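Local coordinates for protein terminal oxygenase component of carbazole (Janthinobacterium sp., PDB 7BUG) that forms the terminal oxygenase of carbazole 1,9a-dioxygenase, a Rieske non-haem iron enzyme that adds dioxygen at the angular carbon of carbazole and the carbon next to it, at residues 85-90 / 94-99; 54-59 / 80-85. One frame throughout, in Å; residues are numbered along the deposited sequence.

Contact 1 of 2, residues 85-90 / 94-99; sequences KSTITC and AWTYRW. With FES (Fe2/s2 (inorganic) cluster), chain D.
C90 SG holds iron FE1 of the [2Fe-2S] cluster at 2.3 Å, and the same cysteine is tied to the returning strand: C90 N donates to W95 O at 2.8 Å in a nearly straight bond. SG stands anti to the backbone N (chi1 -179°), which carries it away from that N–H and onto FE1. The W95 ring brings CD1 to 3.3 Å from sulfide S1, and H71 stacks on that ring. Behind C90 and W95 runs an antiparallel hairpin. I88 and Y97 are its hydrogen-bonded pair, with Y97 N to I88 O at 2.9 Å, while T87 sits opposite R98 and T89 opposite T96 in non-hydrogen-bonded positions. On the face of T87, T89 and T96, T89 OG1 and T96 OG1 share a hydrogen bond of 2.9 Å, and T87 CB rests on T96 CG2; I243 of a second subunit packs over these threonines. Past the strand end, W99 N bonds S86 O at 3.1 Å, and the indole turns back so that I88 CG2 lies 3.8 Å above one face, toward the rim. A water lies within hydrogen-bonding reach of K85 O and T87 O and weakly accepts from W99 NE1. An alanine in place of this tryptophan would probably strip I88 of the indole face and the water of its N–H donor. One hairpin thus holds both the iron ligand C90 and the W95 ring.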
loop_
_atom_site.group_PDB
_atom_site.type_symbol
_atom_site.label_atom_id
_atom_site.label_comp_id
_atom_site.label_asym_id
_atom_site.label_seq_id
_atom_site.Cartn_x
_atom_site.Cartn_y
_atom_site.Cartn_z
ATOM N N LYS A 85 27.020 8.778 -29.867
ATOM C CA LYS A 85 26.256 7.642 -30.437
ATOM C C LYS A 85 26.458 6.405 -29.566
ATOM O O LYS A 85 25.503 5.653 -29.342
ATOM C CB LYS A 85 26.823 7.327 -31.836
ATOM C CG LYS A 85 25.811 6.910 -32.874
ATOM C CD LYS A 85 26.366 6.786 -34.300
ATOM C CE LYS A 85 27.572 5.866 -34.415
ATOM N NZ LYS A 85 28.029 5.640 -35.827
ATOM N N SER A 86 27.680 6.166 -29.119
ATOM C CA SER A 86 28.080 4.896 -28.492
ATOM C C SER A 86 27.860 4.873 -26.981
ATOM O O SER A 86 28.163 3.843 -26.405
ATOM C CB SER A 86 29.481 4.550 -28.804
ATOM O OG SER A 86 30.354 5.522 -28.306
ATOM N N THR A 87 27.435 5.983 -26.388
ATOM C CA THR A 87 27.437 6.050 -24.909
ATOM C C THR A 87 26.124 6.595 -24.348
ATOM O O THR A 87 25.315 7.220 -25.047
ATOM C CB THR A 87 28.600 6.867 -24.328
ATOM O OG1 THR A 87 28.467 8.217 -24.756
ATOM C CG2 THR A 87 29.954 6.303 -24.723
ATOM N N ILE A 88 25.960 6.421 -23.051
ATOM C CA ILE A 88 24.930 7.169 -22.282
ATOM C C ILE A 88 25.621 7.728 -21.046
ATOM O O ILE A 88 26.477 7.006 -20.467
ATOM C CB ILE A 88 23.683 6.303 -21.935
ATOM C CG1 ILE A 88 22.616 7.111 -21.181
ATOM C CG2 ILE A 88 24.082 5.033 -21.230
ATOM C CD1 ILE A 88 21.240 6.431 -21.099
ATOM N N THR A 89 25.246 8.942 -20.643
ATOM C CA THR A 89 25.836 9.652 -19.502
ATOM C C THR A 89 24.741 9.738 -18.432
ATOM O O THR A 89 23.664 10.325 -18.731
ATOM C CB THR A 89 26.320 11.048 -19.949
ATOM O OG1 THR A 89 27.380 10.827 -20.881
ATOM C CG2 THR A 89 26.760 11.912 -18.799
ATOM N N CYS A 90 25.005 9.231 -17.251
ATOM C CA CYS A 90 24.042 9.411 -16.134
ATOM C C CYS A 90 23.847 10.907 -15.927
ATOM O O CYS A 90 24.827 11.694 -15.920
ATOM C CB CYS A 90 24.552 8.726 -14.887
ATOM S SG CYS A 90 23.381 8.901 -13.524
ATOM N N ALA A 94 27.268 12.230 -14.132
ATOM C CA ALA A 94 27.847 12.075 -15.486
ATOM C C ALA A 94 28.807 10.891 -15.602
ATOM O O ALA A 94 29.663 10.895 -16.548
ATOM C CB ALA A 94 28.517 13.351 -15.947
ATOM N N TRP A 95 28.621 9.831 -14.819
ATOM C CA TRP A 95 29.241 8.535 -15.159
ATOM C C TRP A 95 28.731 8.106 -16.524
ATOM O O TRP A 95 27.533 8.074 -16.808
ATOM C CB TRP A 95 28.978 7.458 -14.111
ATOM C CG TRP A 95 29.633 7.686 -12.799
ATOM C CD1 TRP A 95 29.909 8.862 -12.164
ATOM C CD2 TRP A 95 30.056 6.638 -11.925
ATOM N NE1 TRP A 95 30.511 8.613 -10.956
ATOM C CE2 TRP A 95 30.589 7.262 -10.778
ATOM C CE3 TRP A 95 29.981 5.245 -11.993
ATOM C CZ2 TRP A 95 31.052 6.512 -9.695
ATOM C CZ3 TRP A 95 30.492 4.512 -10.931
ATOM C CH2 TRP A 95 31.017 5.153 -9.811
ATOM N N THR A 96 29.644 7.791 -17.448
ATOM C CA THR A 96 29.327 7.525 -18.852
ATOM C C THR A 96 29.686 6.082 -19.207
ATOM O O THR A 96 30.847 5.652 -18.967
ATOM C CB THR A 96 30.091 8.517 -19.727
ATOM O OG1 THR A 96 29.626 9.824 -19.363
ATOM C CG2 THR A 96 29.847 8.269 -21.199
ATOM N N TYR A 97 28.729 5.384 -19.813
ATOM C CA TYR A 97 28.813 3.942 -20.109
ATOM C C TYR A 97 28.712 3.703 -21.613
ATOM O O TYR A 97 27.946 4.346 -22.318
ATOM C CB TYR A 97 27.697 3.203 -19.389
ATOM C CG TYR A 97 27.648 3.480 -17.904
ATOM C CD1 TYR A 97 28.373 2.691 -17.024
ATOM C CD2 TYR A 97 26.787 4.427 -17.381
ATOM C CE1 TYR A 97 28.289 2.870 -15.661
ATOM C CE2 TYR A 97 26.707 4.638 -16.017
ATOM C CZ TYR A 97 27.451 3.847 -15.153
ATOM O OH TYR A 97 27.261 4.041 -13.804
ATOM N N ARG A 98 29.494 2.748 -22.093
ATOM C CA ARG A 98 29.322 2.252 -23.476
ATOM C C ARG A 98 28.118 1.326 -23.557
ATOM O O ARG A 98 28.052 0.384 -22.781
ATOM C CB ARG A 98 30.599 1.553 -23.927
ATOM C CG ARG A 98 31.795 2.491 -23.959
ATOM C CD ARG A 98 32.842 1.848 -24.854
ATOM N NE ARG A 98 33.426 0.718 -24.207
ATOM C CZ ARG A 98 34.680 0.639 -23.752
ATOM N NH1 ARG A 98 35.503 1.680 -23.838
ATOM N NH2 ARG A 98 35.110 -0.488 -23.212
ATOM N N TRP A 99 27.232 1.526 -24.522
ATOM C CA TRP A 99 26.134 0.584 -24.783
ATOM C C TRP A 99 26.703 -0.796 -25.100
ATOM O O TRP A 99 26.058 -1.783 -24.774
ATOM C CB TRP A 99 25.253 1.103 -25.909
ATOM C CG TRP A 99 24.427 2.287 -25.547
ATOM C CD1 TRP A 99 24.676 3.616 -25.780
ATOM C CD2 TRP A 99 23.156 2.226 -24.852
ATOM N NE1 TRP A 99 23.649 4.375 -25.296
ATOM C CE2 TRP A 99 22.689 3.546 -24.753
ATOM C CE3 TRP A 99 22.353 1.192 -24.370
ATOM C CZ2 TRP A 99 21.499 3.881 -24.097
ATOM C CZ3 TRP A 99 21.148 1.519 -23.764
ATOM C CH2 TRP A 99 20.693 2.832 -23.701
HETATM FE FE1 FES D . 24.790 8.169 -11.845
HETATM FE FE2 FES D . 26.063 9.457 -9.836
HETATM S S1 FES D . 26.660 9.342 -11.991
HETATM S S2 FES D . 24.141 8.310 -9.699
HETATM O O HOH W 1 23.934 6.571 -27.412
#

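Contact 2 of 2, residues 54-59 / 80-85; sequences LVNRID and VECKTK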
loop_
_atom_site.group_PDB
_atom_site.type_symbol
_atom_site.label_atom_id
_atom_site.label_comp_id
_atom_site.label_asym_id
_atom_site.label_seq_id
_atom_site.Cartn_x
_atom_site.Cartn_y
_atom_site.Cartn_z
ATOM N N LEU A 54 17.246 -0.543 -19.973
ATOM C CA LEU A 54 17.196 0.462 -21.050
ATOM C C LEU A 54 17.570 -0.237 -22.344
ATOM O O LEU A 54 18.544 -1.025 -22.349
ATOM C CB LEU A 54 18.219 1.562 -20.822
ATOM C CG LEU A 54 17.741 2.833 -20.160
ATOM C CD1 LEU A 54 18.930 3.768 -20.080
ATOM C CD2 LEU A 54 16.597 3.500 -20.933
ATOM N N VAL A 55 16.796 0.005 -23.372
ATOM C CA VAL A 55 17.086 -0.516 -24.736
ATOM C C VAL A 55 17.271 0.689 -25.641
ATOM O O VAL A 55 16.470 1.613 -25.613
ATOM C CB VAL A 55 16.004 -1.463 -25.249
ATOM C CG1 VAL A 55 16.354 -1.967 -26.622
ATOM C CG2 VAL A 55 15.776 -2.618 -24.295
ATOM N N ASN A 56 18.295 0.623 -26.487
ATOM C CA ASN A 56 18.547 1.685 -27.481
ATOM C C ASN A 56 18.822 1.060 -28.849
ATOM O O ASN A 56 19.244 -0.091 -28.891
ATOM C CB ASN A 56 19.733 2.556 -27.093
ATOM C CG ASN A 56 19.737 3.924 -27.772
ATOM O OD1 ASN A 56 18.767 4.296 -28.432
ATOM N ND2 ASN A 56 20.802 4.709 -27.568
ATOM N N ARG A 57 18.507 1.796 -29.898
ATOM C CA ARG A 57 18.850 1.384 -31.278
ATOM C C ARG A 57 19.935 2.334 -31.758
ATOM O O ARG A 57 19.676 3.565 -31.776
ATOM C CB ARG A 57 17.605 1.363 -32.176
ATOM C CG ARG A 57 17.952 0.849 -33.571
ATOM C CD ARG A 57 16.717 0.937 -34.419
ATOM N NE ARG A 57 15.562 0.147 -34.011
ATOM C CZ ARG A 57 15.411 -1.163 -34.198
ATOM N NH1 ARG A 57 16.411 -1.888 -34.655
ATOM N NH2 ARG A 57 14.297 -1.772 -33.835
ATOM N N ILE A 58 21.075 1.795 -32.157
ATOM C CA ILE A 58 22.256 2.634 -32.530
ATOM C C ILE A 58 22.736 2.032 -33.856
ATOM O O ILE A 58 23.192 0.877 -33.850
ATOM C CB ILE A 58 23.337 2.632 -31.472
ATOM C CG1 ILE A 58 22.801 3.113 -30.112
ATOM C CG2 ILE A 58 24.490 3.509 -31.907
ATOM C CD1 ILE A 58 23.710 2.771 -28.983
ATOM N N ASP A 59 22.681 2.852 -34.892
ATOM C CA ASP A 59 23.002 2.408 -36.277
ATOM C C ASP A 59 22.218 1.135 -36.597
ATOM O O ASP A 59 22.814 0.228 -37.199
ATOM C CB ASP A 59 24.495 2.220 -36.442
ATOM C CG ASP A 59 25.292 3.519 -36.532
ATOM O OD1 ASP A 59 24.725 4.547 -36.963
ATOM O OD2 ASP A 59 26.443 3.467 -36.109
ATOM N N VAL A 80 17.489 11.058 -19.772
ATOM C CA VAL A 80 18.445 10.385 -20.679
ATOM C C VAL A 80 19.374 11.431 -21.281
ATOM O O VAL A 80 18.885 12.433 -21.872
ATOM C CB VAL A 80 17.700 9.617 -21.781
ATOM C CG1 VAL A 80 18.671 9.091 -22.827
ATOM C CG2 VAL A 80 16.867 8.490 -21.192
ATOM N N GLU A 81 20.671 11.204 -21.175
ATOM C CA GLU A 81 21.720 12.048 -21.803
ATOM C C GLU A 81 22.577 11.148 -22.659
ATOM O O GLU A 81 23.491 10.497 -22.146
ATOM C CB GLU A 81 22.553 12.758 -20.742
ATOM C CG GLU A 81 21.828 13.857 -20.003
ATOM C CD GLU A 81 22.711 14.797 -19.179
ATOM O OE1 GLU A 81 23.908 14.915 -19.518
ATOM O OE2 GLU A 81 22.159 15.476 -18.295
ATOM N N CYS A 82 22.302 11.041 -23.956
ATOM C CA CYS A 82 23.208 10.275 -24.849
ATOM C C CYS A 82 24.036 11.298 -25.588
ATOM O O CYS A 82 23.458 12.000 -26.489
ATOM C CB CYS A 82 22.446 9.376 -25.810
ATOM S SG CYS A 82 21.628 7.970 -24.997
ATOM N N LYS A 83 25.280 11.474 -25.162
ATOM C CA LYS A 83 26.066 12.636 -25.637
ATOM C C LYS A 83 26.958 12.220 -26.791
ATOM O O LYS A 83 27.455 13.139 -27.483
ATOM C CB LYS A 83 26.853 13.232 -24.485
ATOM C CG LYS A 83 25.952 13.582 -23.320
ATOM C CD LYS A 83 26.632 14.356 -22.193
ATOM C CE LYS A 83 26.205 15.797 -22.127
ATOM N NZ LYS A 83 24.751 15.962 -22.043
ATOM N N THR A 84 27.233 10.929 -26.937
ATOM C CA THR A 84 27.800 10.351 -28.179
ATOM C C THR A 84 26.927 9.169 -28.603
ATOM O O THR A 84 26.213 8.588 -27.754
ATOM C CB THR A 84 29.258 9.935 -28.032
ATOM O OG1 THR A 84 29.391 8.720 -27.286
ATOM C CG2 THR A 84 30.088 11.043 -27.424
ATOM N N LYS A 85 27.020 8.778 -29.867
ATOM C CA LYS A 85 26.256 7.642 -30.437
ATOM C C LYS A 85 26.458 6.405 -29.566
ATOM O O LYS A 85 25.503 5.653 -29.342
ATOM C CB LYS A 85 26.823 7.327 -31.836
ATOM C CG LYS A 85 25.811 6.910 -32.874
ATOM C CD LYS A 85 26.366 6.786 -34.300
ATOM C CE LYS A 85 27.572 5.866 -34.415
ATOM N NZ LYS A 85 28.029 5.640 -35.827
#
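I58 presses its branched side chain against K85, crossing it obliquely: CD1 comes within 3.4 Å of K85 O, and CG2 lies 3.8 Å from K85 CG. Because CG2 stands anti to the backbone N while CG1 lies beside it (chi1 -57°), both branches reach the lysine, one at its carbonyl and the other at its chain. This is the close-packed part of the contact. Further along the strand the fit slackens: N56 ND2 and C82 SG stand 4.2 Å apart, and the backbones at this level are separated by about 10 Å between CA atoms. The residues belong to the Rieske domain, where strand 51-58 of the six-stranded antiparallel sheet faces the irregular chain that leads into the cluster-binding hairpin. I88 of that hairpin touches both L54 and C82, bridging the wider spacing. Toward solvent the character changes to charge. K85 stretches out, then bends at its third torsion (54°) to carry NZ to D59 OD2 at 2.7 Å, a salt bridge that uses the syn lone pair of the carboxylate oxygen. The two side chains meet at about a right angle, which also leaves K85 CE 3.1 Å from D59 OD2. Both residues lie at the surface, and D59 N bonds E40 OE2.

In the fold
K85 belongs to both contacts: its side chain and carbonyl oxygen close contact 2, the same oxygen lies near the W99 indole in contact 1, and the two centres lie 8 Å apart. W99 of contact 1 fits against contact 2, its CD1 3.5 Å from I58 CD1 and its CH2 3.5 Å from N56 CB, so the hairpin leans on the six-stranded sheet. A probable hydrogen bond of 2.8 Å from T89 N to E81 O joins the hairpin edge to segment 80-85. Only contact 1 reaches the cluster; the C82 side chain remains about 11 Å from that of C90. Both contacts touch the second subunit, where E81 forms a salt bridge with K188 of that chain.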